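Local coordinates for cephalosporin hydroxylase CMCI (Streptomyces clavuligerus, PDB 2BM8), which takes part in cephamycin biosynthesis, probably as an S-adenosylmethionine-dependent methyltransferase in the methoxylation of the cephalosporin nucleus, although named a hydroxylase, at the interface of chains A and B. Residues are numbered along the deposited sequence; one frame, centred on the assembly and turned at random. Chains: chain A/B, Cephalosporin hydroxylase CMCI.

Contact 1: the interface of chains A and B. Residues chain A 79, 182, 214, 216-217, 230; chain B 27, 29, 34.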
loop_
_atom_site.group_PDB
_atom_site.type_symbol
_atom_site.label_atom_id
_atom_site.label_comp_id
_atom_site.label_asym_id
_atom_site.label_seq_id
_atom_site.Cartn_x
_atom_site.Cartn_y
_atom_site.Cartn_z
ATOM N N GLU A 79 -7.643 -2.703 34.697
ATOM C CA GLU A 79 -9.095 -2.581 34.743
ATOM C C GLU A 79 -9.716 -3.703 35.571
ATOM O O GLU A 79 -10.482 -3.452 36.489
ATOM C CB GLU A 79 -9.657 -2.618 33.317
ATOM C CG GLU A 79 -11.055 -2.032 33.174
ATOM C CD GLU A 79 -11.879 -2.683 32.074
ATOM O OE1 GLU A 79 -11.359 -3.540 31.308
ATOM O OE2 GLU A 79 -13.072 -2.323 31.985
ATOM N N TYR A 182 -12.020 -13.799 32.068
ATOM C CA TYR A 182 -11.704 -13.850 30.638
ATOM C C TYR A 182 -11.273 -15.225 30.172
ATOM O O TYR A 182 -10.577 -15.936 30.887
ATOM C CB TYR A 182 -10.559 -12.880 30.319
ATOM C CG TYR A 182 -10.998 -11.451 30.153
ATOM C CD1 TYR A 182 -11.195 -10.633 31.256
ATOM C CD2 TYR A 182 -11.226 -10.924 28.894
ATOM C CE1 TYR A 182 -11.597 -9.321 31.108
ATOM C CE2 TYR A 182 -11.634 -9.614 28.735
ATOM C CZ TYR A 182 -11.815 -8.817 29.845
ATOM O OH TYR A 182 -12.215 -7.514 29.683
ATOM N N ASP A 214 -15.133 -9.193 23.783
ATOM C CA ASP A 214 -14.929 -7.890 24.394
ATOM C C ASP A 214 -14.268 -6.914 23.422
ATOM O O ASP A 214 -13.040 -6.936 23.235
ATOM C CB ASP A 214 -14.038 -8.054 25.616
ATOM C CG ASP A 214 -13.806 -6.757 26.349
ATOM O OD1 ASP A 214 -14.089 -5.675 25.770
ATOM O OD2 ASP A 214 -13.342 -6.742 27.518
ATOM N N LEU A 216 -13.389 -3.908 23.461
ATOM C CA LEU A 216 -12.363 -2.959 23.900
ATOM C C LEU A 216 -10.935 -3.445 23.623
ATOM O O LEU A 216 -10.042 -2.631 23.367
ATOM C CB LEU A 216 -12.511 -2.650 25.384
ATOM C CG LEU A 216 -11.813 -1.379 25.893
ATOM C CD1 LEU A 216 -12.299 -0.139 25.140
ATOM C CD2 LEU A 216 -12.009 -1.194 27.404
ATOM N N TYR A 217 -10.734 -4.762 23.692
ATOM C CA TYR A 217 -9.420 -5.382 23.588
ATOM C C TYR A 217 -9.274 -6.307 22.377
ATOM O O TYR A 217 -8.155 -6.687 22.020
ATOM C CB TYR A 217 -9.134 -6.190 24.865
ATOM C CG TYR A 217 -9.168 -5.367 26.137
ATOM C CD1 TYR A 217 -10.001 -5.712 27.195
ATOM C CD2 TYR A 217 -8.376 -4.232 26.277
ATOM C CE1 TYR A 217 -10.033 -4.957 28.368
ATOM C CE2 TYR A 217 -8.408 -3.464 27.440
ATOM C CZ TYR A 217 -9.234 -3.837 28.485
ATOM O OH TYR A 217 -9.273 -3.081 29.634
ATOM N N ARG A 230 -15.113 -13.168 27.355
ATOM C CA ARG A 230 -15.271 -13.161 28.810
ATOM C C ARG A 230 -16.682 -13.540 29.276
ATOM O O ARG A 230 -17.667 -13.292 28.585
ATOM C CB ARG A 230 -14.873 -11.801 29.395
ATOM C CG ARG A 230 -15.668 -10.624 28.862
ATOM C CD ARG A 230 -15.435 -9.351 29.631
ATOM N NE ARG A 230 -16.332 -8.278 29.210
ATOM C CZ ARG A 230 -16.353 -7.062 29.751
ATOM N NH1 ARG A 230 -15.518 -6.747 30.737
ATOM N NH2 ARG A 230 -17.207 -6.148 29.304
ATOM N N PRO B 27 -10.398 4.547 26.813
ATOM C CA PRO B 27 -11.177 4.774 25.595
ATOM C C PRO B 27 -12.600 4.301 25.833
ATOM O O PRO B 27 -12.781 3.366 26.600
ATOM C CB PRO B 27 -10.460 3.913 24.528
ATOM C CG PRO B 27 -9.614 2.928 25.275
ATOM C CD PRO B 27 -9.363 3.505 26.642
ATOM N N LEU B 29 -16.140 3.017 23.721
ATOM C CA LEU B 29 -16.787 2.685 22.459
ATOM C C LEU B 29 -18.087 3.480 22.283
ATOM O O LEU B 29 -18.825 3.691 23.239
ATOM C CB LEU B 29 -17.103 1.184 22.397
ATOM C CG LEU B 29 -15.983 0.171 22.162
ATOM C CD1 LEU B 29 -14.819 0.742 21.363
ATOM C CD2 LEU B 29 -15.504 -0.392 23.480
ATOM N N ARG B 34 -19.834 -3.123 23.745
ATOM C CA ARG B 34 -18.611 -3.730 24.241
ATOM C C ARG B 34 -18.695 -5.253 24.273
ATOM O O ARG B 34 -17.708 -5.938 24.052
ATOM C CB ARG B 34 -18.327 -3.230 25.650
ATOM C CG ARG B 34 -17.132 -3.898 26.291
ATOM C CD ARG B 34 -16.436 -3.054 27.314
ATOM N NE ARG B 34 -15.225 -3.721 27.755
ATOM C CZ ARG B 34 -14.454 -3.272 28.714
ATOM N NH1 ARG B 34 -14.772 -2.151 29.354
ATOM N NH2 ARG B 34 -13.375 -3.954 29.053
#
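The guanidinium of B:Arg34 lies between two groups of chain A and meets two carboxylates at its edges. Over one face sits methyl CD2 of A:Leu216, 3.5 Å from CZ of B:Arg34 and offset toward the rim. On the opposite side the guanidinium of A:Arg230 runs nearly parallel, its plane turned by 15°, with both arginines gathered around the carboxylate of A:Asp214. At the outer edge A:Glu79 comes from the opposite direction, end-on and nearly coplanar: NH2 of B:Arg34 gives OE1 of A:Glu79 a fairly straight hydrogen bond of 3.1 Å on the syn lone pair, while NH1 reaches OE2. At the other edge A:Asp214 lies alongside, its carboxylate turned by 40°, and takes a side-on pair of bonds. NE of B:Arg34 is 3.0 Å from OD1 of A:Asp214, and NH2 meets the syn lone pair of OD2 at 3.2 Å. NH2 is thus shared by both acids.

A second shell fixes these acids. The phenol OH of A:Tyr217 donates to OE1 of A:Glu79 at 2.7 Å from above the carboxylate plane, and that of A:Tyr182 to OD2 of A:Asp214 at 2.6 Å. OD1 of A:Asp214 also accepts the backbone N of A:Leu216, which arrives from the face opposite to NE of B:Arg34. The two arginines should help keep both acids ionised, and the carboxylates in turn offset the closeness of the guanidinium groups. B:Arg34 reaches inward because CG stands anti to its N (chi1 175°) and the chain is extended up to NE. The other methyl of A:Leu216, CD1, packs on CD2 of B:Leu29 at 3.6 Å and faces B:Pro27.

The N-terminal loop of chain B thus docks onto the end of strand 211-214 and the turn after it, flanked by strands 182-185 and 228-231 and by the last residues of helix 67-80 of chain A.

Contact 2: the interface of chains A and B. Residues chain A 32-33, 36, 44-45; chain B 213, 215, 219.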
loop_
_atom_site.group_PDB
_atom_site.type_symbol
_atom_site.label_atom_id
_atom_site.label_comp_id
_atom_site.label_asym_id
_atom_site.label_seq_id
_atom_site.Cartn_x
_atom_site.Cartn_y
_atom_site.Cartn_z
ATOM N N ARG A 32 26.327 -3.826 8.832
ATOM C CA ARG A 32 26.617 -2.441 9.183
ATOM C C ARG A 32 27.323 -2.384 10.522
ATOM O O ARG A 32 27.167 -3.286 11.324
ATOM C CB ARG A 32 25.316 -1.644 9.278
ATOM C CG ARG A 32 24.447 -2.002 10.486
ATOM C CD ARG A 32 22.979 -1.664 10.339
ATOM N NE ARG A 32 22.392 -2.341 9.193
ATOM C CZ ARG A 32 21.143 -2.183 8.775
ATOM N NH1 ARG A 32 20.304 -1.372 9.415
ATOM N NH2 ARG A 32 20.724 -2.856 7.719
ATOM N N PRO A 33 28.076 -1.325 10.785
ATOM C CA PRO A 33 28.648 -1.129 12.121
ATOM C C PRO A 33 27.573 -0.725 13.112
ATOM O O PRO A 33 26.567 -0.093 12.732
ATOM C CB PRO A 33 29.629 0.016 11.915
ATOM C CG PRO A 33 29.070 0.784 10.767
ATOM C CD PRO A 33 28.451 -0.238 9.864
ATOM N N TRP A 36 27.430 4.174 13.669
ATOM C CA TRP A 36 27.415 4.900 12.411
ATOM C C TRP A 36 27.908 6.332 12.629
ATOM O O TRP A 36 27.381 7.043 13.486
ATOM C CB TRP A 36 26.001 4.907 11.813
ATOM C CG TRP A 36 26.022 5.242 10.376
ATOM C CD1 TRP A 36 26.017 6.482 9.836
ATOM C CD2 TRP A 36 26.126 4.322 9.281
ATOM N NE1 TRP A 36 26.078 6.395 8.471
ATOM C CE2 TRP A 36 26.143 5.080 8.101
ATOM C CE3 TRP A 36 26.186 2.926 9.178
ATOM C CZ2 TRP A 36 26.232 4.495 6.822
ATOM C CZ3 TRP A 36 26.277 2.341 7.908
ATOM C CH2 TRP A 36 26.296 3.128 6.750
ATOM N N ALA A 44 23.077 6.149 6.297
ATOM C CA ALA A 44 22.855 4.962 7.124
ATOM C C ALA A 44 21.597 4.271 6.661
ATOM O O ALA A 44 20.595 4.938 6.374
ATOM C CB ALA A 44 22.726 5.335 8.583
ATOM N N PRO A 45 21.620 2.946 6.607
ATOM C CA PRO A 45 20.439 2.200 6.171
ATOM C C PRO A 45 19.289 2.367 7.173
ATOM O O PRO A 45 19.508 2.605 8.366
ATOM C CB PRO A 45 20.942 0.756 6.104
ATOM C CG PRO A 45 22.101 0.715 7.053
ATOM C CD PRO A 45 22.728 2.058 6.997
ATOM N N MET B 213 25.656 7.312 15.944
ATOM C CA MET B 213 24.293 6.796 15.903
ATOM C C MET B 213 24.335 5.291 16.168
ATOM O O MET B 213 24.987 4.544 15.435
ATOM C CB MET B 213 23.636 7.065 14.557
ATOM C CG MET B 213 22.207 6.573 14.492
ATOM S SD MET B 213 21.268 7.312 13.164
ATOM C CE MET B 213 22.349 6.990 11.772
ATOM N N MET B 215 23.123 1.873 15.836
ATOM C CA MET B 215 22.295 1.248 14.816
ATOM C C MET B 215 21.484 0.061 15.293
ATOM O O MET B 215 20.606 -0.390 14.565
ATOM C CB MET B 215 23.156 0.819 13.640
ATOM C CG MET B 215 23.816 1.969 12.937
ATOM S SD MET B 215 22.687 3.236 12.372
ATOM C CE MET B 215 22.075 2.440 10.860
ATOM N N ASN B 219 16.933 2.304 14.284
ATOM C CA ASN B 219 15.834 2.006 13.342
ATOM C C ASN B 219 14.689 1.189 13.967
ATOM O O ASN B 219 13.842 0.677 13.265
ATOM C CB ASN B 219 16.376 1.311 12.084
ATOM C CG ASN B 219 17.455 2.133 11.372
ATOM O OD1 ASN B 219 17.365 3.360 11.279
ATOM N ND2 ASN B 219 18.485 1.458 10.879
#
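A:Trp36 and B:Met213 meet backbone to backbone as an antiparallel bridge that joins strand 35-37 of chain A to strand 211-214 of chain B. The N of A:Trp36 donates to O of B:Met213 at 3.0 Å, and the N of B:Met213 returns an equally long bond to the O of A:Trp36. A third polar link lies farther along, where the amide ND2 of B:Asn219 donates to O of A:Pro45 at 2.9 Å. That bond is bent, 133° at the hydrogen, and the acceptor stands off the amide plane.

Between these polar links the two methionines fill the contact. Methyl CE of B:Met213 touches CB of A:Ala44 at 3.6 Å, and CE of B:Met215 reaches the same carbon from its own side and also meets CD of A:Pro45. In B:Met215 the bend at chi2 (-55°), set on its chi1, lays SD against CB of A:Trp36, 3.8 Å away, and the further bend at chi3 (-80°) turns methyl CE toward A:Ala44 and A:Pro45. Its CG rests near the carbonyl oxygen of A:Pro33.

Behind this layer chain A holds its own surface in place. CB of A:Ala44 also lies over one face of the A:Trp36 indole, toward its rim, and therefore joins the ring to both methionine methyls. CG of A:Pro45 sits over the centre of the A:Arg32 guanidinium, 3.5 Å above its plane.

The C-alpha centres of contact 1 and contact 2 are about 40 Å apart, yet both use the same two elements with the chains exchanged: the N-terminal segment around residues 27-45 of one subunit, and strand 211-214 with the turn after it of the other. Two-fold symmetry gives each contact a twin, so at each end of the interface the arginine anchor of contact 1 is interleaved in sequence with the strand pairing of contact 2. The reciprocal exchange of N-terminal arms suggests a firmly joined dimer, which may be a building unit of the deposited six-chain assembly.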